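Local coordinates for cadherin-23 (Mus musculus, PDB 5UZ8), which binds calcium between its extracellular cadherin repeats and, as a cadherin of the inner ear, probably serves in adhesion and mechanotransduction in hearing, at residues Tyr76-Leu82 / Ile106-Asn112; Gly266-Phe270 / Thr281-Leu285. Where two conformers were deposited one is given. Residues are numbered along the deposited sequence.

Contact 1. Residues Tyr76-Leu82 / Ile106-Asn112. With CA (calcium ion), chain J; CA (calcium ion), chain K; CA (calcium ion), chain I.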
loop_
_atom_site.group_PDB
_atom_site.type_symbol
_atom_site.label_atom_id
_atom_site.label_comp_id
_atom_site.label_asym_id
_atom_site.label_seq_id
_atom_site.Cartn_x
_atom_site.Cartn_y
_atom_site.Cartn_z
ATOM N N TYR A 76 0.678 -18.044 -21.542
ATOM C CA TYR A 76 1.081 -16.881 -22.320
ATOM C C TYR A 76 2.304 -16.225 -21.698
ATOM O O TYR A 76 3.134 -15.695 -22.401
ATOM C CB TYR A 76 -0.058 -15.844 -22.431
ATOM C CG TYR A 76 0.308 -14.673 -23.300
ATOM C CD1 TYR A 76 0.190 -14.744 -24.712
ATOM C CD2 TYR A 76 0.806 -13.501 -22.747
ATOM C CE1 TYR A 76 0.537 -13.674 -25.500
ATOM C CE2 TYR A 76 1.137 -12.435 -23.543
ATOM C CZ TYR A 76 1.018 -12.531 -24.902
ATOM O OH TYR A 76 1.365 -11.464 -25.672
ATOM N N GLU A 77 2.409 -16.271 -20.375
ATOM C CA GLU A 77 3.560 -15.688 -19.722
ATOM C C GLU A 77 4.879 -16.439 -20.015
ATOM O O GLU A 77 5.934 -15.895 -19.728
ATOM C CB GLU A 77 3.312 -15.503 -18.219
ATOM C CG GLU A 77 2.416 -14.321 -17.882
ATOM C CD GLU A 77 0.976 -14.416 -18.396
ATOM O OE1 GLU A 77 0.614 -13.515 -19.148
ATOM O OE2 GLU A 77 0.184 -15.336 -18.037
ATOM N N GLU A 78 4.799 -17.641 -20.629
ATOM C CA GLU A 78 5.981 -18.417 -21.054
ATOM C C GLU A 78 6.101 -18.537 -22.570
ATOM O O GLU A 78 7.208 -18.564 -23.099
ATOM C CB GLU A 78 5.921 -19.832 -20.467
ATOM C CG GLU A 78 6.005 -19.876 -18.953
ATOM C CD GLU A 78 7.292 -19.273 -18.427
ATOM O OE1 GLU A 78 8.290 -19.230 -19.181
ATOM O OE2 GLU A 78 7.315 -18.826 -17.266
ATOM N N VAL A 79 4.967 -18.633 -23.260
ATOM C CA VAL A 79 4.927 -18.948 -24.691
ATOM C C VAL A 79 3.915 -18.065 -25.419
ATOM O O VAL A 79 2.758 -18.035 -25.042
ATOM C CB VAL A 79 4.495 -20.414 -24.877
ATOM C CG1 VAL A 79 4.307 -20.775 -26.348
ATOM C CG2 VAL A 79 5.470 -21.353 -24.164
ATOM N N HIS A 80 4.364 -17.382 -26.475
ATOM C CA HIS A 80 3.459 -16.577 -27.318
ATOM C C HIS A 80 2.982 -17.284 -28.585
ATOM O O HIS A 80 1.929 -16.933 -29.109
ATOM C CB HIS A 80 4.095 -15.218 -27.660
ATOM C CG HIS A 80 4.256 -14.300 -26.482
ATOM N ND1 HIS A 80 4.940 -13.105 -26.559
ATOM C CD2 HIS A 80 3.811 -14.402 -25.207
ATOM C CE1 HIS A 80 4.914 -12.512 -25.375
ATOM N NE2 HIS A 80 4.257 -13.291 -24.529
ATOM N N TRP A 81 3.748 -18.256 -29.090
ATOM C CA TRP A 81 3.417 -18.962 -30.323
ATOM C C TRP A 81 3.696 -20.463 -30.170
ATOM O O TRP A 81 4.736 -20.847 -29.659
ATOM C CB TRP A 81 4.251 -18.396 -31.490
ATOM C CG TRP A 81 3.814 -17.007 -31.849
ATOM C CD1 TRP A 81 4.290 -15.860 -31.343
ATOM C CD2 TRP A 81 2.773 -16.651 -32.766
ATOM N NE1 TRP A 81 3.611 -14.765 -31.884
ATOM C CE2 TRP A 81 2.672 -15.240 -32.762
ATOM C CE3 TRP A 81 1.927 -17.389 -33.613
ATOM C CZ2 TRP A 81 1.759 -14.554 -33.558
ATOM C CZ3 TRP A 81 1.002 -16.698 -34.414
ATOM C CH2 TRP A 81 0.929 -15.301 -34.377
ATOM N N LEU A 82 2.747 -21.296 -30.569
ATOM C CA LEU A 82 3.000 -22.731 -30.715
ATOM C C LEU A 82 3.073 -23.009 -32.212
ATOM O O LEU A 82 2.042 -22.997 -32.890
ATOM C CB LEU A 82 1.895 -23.565 -30.091
ATOM C CG LEU A 82 1.767 -23.440 -28.576
ATOM C CD1 LEU A 82 0.533 -24.161 -28.058
ATOM C CD2 LEU A 82 3.044 -23.907 -27.904
ATOM N N ILE A 106 -0.954 -17.535 -29.302
ATOM C CA ILE A 106 -1.451 -17.642 -27.932
ATOM C C ILE A 106 -2.013 -16.282 -27.488
ATOM O O ILE A 106 -1.409 -15.236 -27.736
ATOM C CB ILE A 106 -0.370 -18.187 -26.973
ATOM C CG1 ILE A 106 0.235 -19.493 -27.496
ATOM C CG2 ILE A 106 -0.946 -18.433 -25.594
ATOM C CD1 ILE A 106 -0.808 -20.508 -27.921
ATOM N N VAL A 107 -3.165 -16.309 -26.820
ATOM C CA VAL A 107 -3.875 -15.094 -26.410
ATOM C C VAL A 107 -3.787 -14.988 -24.897
ATOM O O VAL A 107 -4.097 -15.945 -24.176
ATOM C CB VAL A 107 -5.337 -15.173 -26.818
ATOM C CG1 VAL A 107 -6.116 -13.954 -26.338
ATOM C CG2 VAL A 107 -5.433 -15.308 -28.331
ATOM N N ASP A 108 -3.340 -13.829 -24.429
ATOM C CA ASP A 108 -3.228 -13.545 -23.001
ATOM C C ASP A 108 -4.621 -13.489 -22.380
ATOM O O ASP A 108 -5.538 -12.846 -22.927
ATOM C CB ASP A 108 -2.532 -12.181 -22.851
ATOM C CG ASP A 108 -2.288 -11.750 -21.412
ATOM O OD1 ASP A 108 -1.978 -12.602 -20.535
ATOM O OD2 ASP A 108 -2.325 -10.506 -21.187
ATOM N N ILE A 109 -4.765 -14.104 -21.221
ATOM C CA ILE A 109 -5.926 -13.879 -20.340
ATOM C C ILE A 109 -5.449 -13.226 -19.041
ATOM O O ILE A 109 -4.263 -13.265 -18.709
ATOM C CB ILE A 109 -6.736 -15.181 -20.043
ATOM C CG1 ILE A 109 -6.021 -16.069 -19.032
ATOM C CG2 ILE A 109 -7.064 -15.931 -21.332
ATOM C CD1 ILE A 109 -6.713 -17.392 -18.718
ATOM N N ASN A 110 -6.368 -12.623 -18.309
ATOM C CA ASN A 110 -6.028 -11.913 -17.108
ATOM C C ASN A 110 -5.961 -12.871 -15.926
ATOM O O ASN A 110 -6.840 -12.871 -15.048
ATOM C CB ASN A 110 -7.003 -10.761 -16.847
ATOM C CG ASN A 110 -6.528 -9.851 -15.732
ATOM O OD1 ASN A 110 -5.338 -9.786 -15.466
ATOM N ND2 ASN A 110 -7.441 -9.149 -15.089
ATOM N N ASP A 111 -4.886 -13.660 -15.898
ATOM C CA ASP A 111 -4.700 -14.692 -14.871
ATOM C C ASP A 111 -3.631 -14.364 -13.814
ATOM O O ASP A 111 -3.321 -15.221 -12.974
ATOM C CB ASP A 111 -4.488 -16.088 -15.503
ATOM C CG ASP A 111 -3.269 -16.185 -16.427
ATOM O OD1 ASP A 111 -2.721 -15.163 -16.909
ATOM O OD2 ASP A 111 -2.895 -17.336 -16.770
ATOM N N ASN A 112 -3.090 -13.155 -13.832
ATOM C CA ASN A 112 -2.161 -12.721 -12.794
ATOM C C ASN A 112 -2.695 -11.478 -12.074
ATOM O O ASN A 112 -3.151 -10.526 -12.719
ATOM C CB ASN A 112 -0.778 -12.437 -13.367
ATOM C CG ASN A 112 -0.079 -13.718 -13.811
ATOM O OD1 ASN A 112 0.581 -14.373 -13.000
ATOM N ND2 ASN A 112 -0.304 -14.119 -15.067
HETATM CA CA CA J . -1.862 -13.885 -18.706
HETATM CA CA CA K . -0.675 -17.384 -17.551
HETATM CA CA CA I . -3.371 -8.981 -14.406
HETATM O O HOH W 1 0.635 -14.413 -29.346
HETATM O O HOH W 2 0.206 -17.037 -15.391
HETATM O O HOH W 3 -0.796 -19.743 -16.884
#
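The backbones meet at the open end of an antiparallel hairpin: Ile106 N donates to His80 O (3.0 Å), a water bridges His80 O and Ile106 O, and the CA atoms of Tyr76 and Asp108 lie 5.5 Å apart where 106-112 has left its strand. Ile106 packs CD1 against Leu82 CD1 (3.9 Å) and CG2 against Tyr76 CD1 (4.0 Å). Asp108 CB makes a CH-pi contact over the Tyr76 ring, 3.7 Å from its centroid; Asp108 OD2 turns to Ser145. The calcium of chain J binds Glu77 OE1 (2.5 Å) and OE2 (2.6 Å), Asp108 OD1 (2.2 Å), Ile109 O (2.5 Å) and Asp111 OD1 (2.4 Å), plus Glu21 and Asp144. That of chain K shares Glu77 OE2 (2.3 Å) and takes Asp111 OD2 (2.4 Å), two waters, Glu21 and Asp75; that of chain I takes Asn110 OD1 (2.4 Å) and Asn112 O (2.3 Å), the rest from the next repeat. Glu77 OE1 and Asp108 OD1, 3.1 Å apart, would repel without metal, so this cadherin linker depends on calcium.

Contact 2. Residues Gly266-Phe270 / Thr281-Leu285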
loop_
_atom_site.group_PDB
_atom_site.type_symbol
_atom_site.label_atom_id
_atom_site.label_comp_id
_atom_site.label_asym_id
_atom_site.label_seq_id
_atom_site.Cartn_x
_atom_site.Cartn_y
_atom_site.Cartn_z
ATOM N N GLY A 266 5.904 38.738 44.653
ATOM C CA GLY A 266 6.025 37.888 45.825
ATOM C C GLY A 266 6.972 36.726 45.694
ATOM O O GLY A 266 7.001 35.866 46.575
ATOM N N MET A 267 7.726 36.633 44.611
ATOM C CA MET A 267 8.498 35.437 44.456
ATOM C C MET A 267 9.388 35.231 45.701
ATOM O O MET A 267 9.332 34.152 46.268
ATOM C CB MET A 267 9.258 35.376 43.153
ATOM C CG MET A 267 10.336 36.404 42.994
ATOM S SD MET A 267 10.760 36.440 41.257
ATOM C CE MET A 267 11.789 34.978 41.130
ATOM N N GLU A 268 10.067 36.277 46.191
ATOM C CA GLU A 268 11.023 36.151 47.320
ATOM C C GLU A 268 10.489 35.542 48.643
ATOM O O GLU A 268 11.262 34.996 49.433
ATOM C CB GLU A 268 11.703 37.511 47.599
ATOM C CG GLU A 268 10.829 38.624 48.238
ATOM C CD GLU A 268 9.602 39.067 47.411
ATOM O OE1 GLU A 268 9.703 39.161 46.148
ATOM O OE2 GLU A 268 8.507 39.314 48.032
ATOM N N ALA A 269 9.180 35.639 48.880
ATOM C CA ALA A 269 8.566 35.079 50.080
ATOM C C ALA A 269 8.117 33.611 49.936
ATOM O O ALA A 269 7.710 32.998 50.933
ATOM C CB ALA A 269 7.400 35.929 50.538
ATOM N N PHE A 270 8.151 33.076 48.722
ATOM C CA PHE A 270 7.713 31.706 48.464
ATOM C C PHE A 270 8.697 30.976 47.562
ATOM O O PHE A 270 9.564 31.596 46.945
ATOM C CB PHE A 270 6.346 31.730 47.765
ATOM C CG PHE A 270 5.262 32.391 48.572
ATOM C CD1 PHE A 270 5.083 33.752 48.530
ATOM C CD2 PHE A 270 4.441 31.638 49.403
ATOM C CE1 PHE A 270 4.122 34.361 49.301
ATOM C CE2 PHE A 270 3.450 32.238 50.163
ATOM C CZ PHE A 270 3.288 33.601 50.114
ATOM N N THR A 281 6.290 28.414 51.738
ATOM C CA THR A 281 6.703 29.741 52.197
ATOM C C THR A 281 8.221 29.722 52.367
ATOM O O THR A 281 8.788 28.657 52.618
ATOM C CB THR A 281 6.064 30.106 53.544
ATOM O OG1 THR A 281 6.426 29.118 54.540
ATOM C CG2 THR A 281 4.525 30.182 53.397
ATOM N N GLN A 282 8.863 30.885 52.193
ATOM C CA GLN A 282 10.313 31.033 52.487
ATOM C C GLN A 282 10.528 31.692 53.860
ATOM O O GLN A 282 11.664 31.787 54.340
ATOM C CB GLN A 282 11.040 31.859 51.399
ATOM C CG GLN A 282 11.292 31.163 50.062
ATOM C CD GLN A 282 12.333 31.887 49.189
ATOM O OE1 GLN A 282 13.406 32.268 49.668
ATOM N NE2 GLN A 282 12.024 32.061 47.898
ATOM N N ARG A 283 9.448 32.145 54.489
ATOM C CA ARG A 283 9.525 32.846 55.771
ATOM C C ARG A 283 8.151 32.889 56.418
ATOM O O ARG A 283 7.136 32.706 55.728
ATOM C CB ARG A 283 10.016 34.285 55.551
ATOM C CG ARG A 283 9.122 35.150 54.646
ATOM C CD ARG A 283 9.646 36.584 54.651
ATOM N NE ARG A 283 8.921 37.455 53.741
ATOM C CZ ARG A 283 7.738 38.018 53.997
ATOM N NH1 ARG A 283 7.085 37.786 55.136
ATOM N NH2 ARG A 283 7.185 38.806 53.077
ATOM N N PRO A 284 8.097 33.198 57.727
ATOM C CA PRO A 284 6.793 33.537 58.299
ATOM C C PRO A 284 6.170 34.754 57.627
ATOM O O PRO A 284 6.891 35.661 57.184
ATOM C CB PRO A 284 7.101 33.852 59.772
ATOM C CG PRO A 284 8.599 33.872 59.890
ATOM C CD PRO A 284 9.169 33.133 58.737
ATOM N N LEU A 285 4.838 34.747 57.532
ATOM C CA LEU A 285 4.108 35.863 56.991
ATOM C C LEU A 285 3.331 36.517 58.114
ATOM O O LEU A 285 2.891 35.824 59.056
ATOM C CB LEU A 285 3.127 35.374 55.927
ATOM C CG LEU A 285 3.712 34.417 54.864
ATOM C CD1 LEU A 285 2.624 33.958 53.903
ATOM C CD2 LEU A 285 4.825 35.100 54.118
HETATM O O HOH W 4 8.535 39.955 50.807
HETATM O O HOH W 5 13.783 34.576 48.974
#
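Gln282 does most of the polar work here, pairing with the end of the short 3-10 turn at 267-269. Its backbone N donates to Ala269 O (2.7 Å, 166°), and its side-chain NE2 donates to Phe270 O at the same length and angle, so one residue satisfies two successive carbonyls. A water donates to both Gln282 OE1 (2.4 Å) and Glu268 O (2.6 Å), so the carbonyls of Glu268, Ala269 and Phe270 are all served. Within the turn, Ala269 N reaches Gly266 O (3.2 Å) and Phe270 N reaches Met267 O (2.9 Å).

Arg283 is held mainly from outside the two segments, by a salt bridge from NH2 to Glu289. Its NH1 also donates to Pro284 O (3.0 Å), and a second water accepts from Arg283 NH2 (2.9 Å) and donates to Glu268 OE2 (2.8 Å), linking the two segments through solvent. Thr281 OG1 finds its hydrogen-bond partner in Thr240 N.

Beneath this polar layer, Phe270 CZ meets Leu285 CD1 (3.9 Å) and Phe270 CE2 meets Thr281 CG2 (4.0 Å). Phe291 packs edge-to-face with the Phe270 ring, and Val313 and Val315 of strand 306-316 touch Phe270 and Leu285 respectively, which places these apolar side chains in the domain core. Phe270 and Thr281 form an antiparallel non-hydrogen-bonded pair with CA atoms 4.3 Å apart. They close the open end of a beta hairpin, strands 270-272 and 278-281, in the Greek-key beta sandwich of a cadherin repeat.

Overall arrangement
Contact 1 comes first along the chain and closes before contact 2 opens; their centres lie about 90 Å apart, their nearest atoms about 72 Å, on opposite sides of the chain's centre. They share no sheet. Contact 1 is at the end of the first of the three repeats in this fragment, where strand 97-107 runs out into the calcium-binding linker beside the start of strand 81-89. Contact 2 belongs to the third of them, at the open end of the hairpin of strands 270-272 and 278-281, with the whole second repeat in between. Contact 1 thus sits at a calcium-bound junction between repeats, while contact 2 is internal to one repeat and contains no calcium ligand.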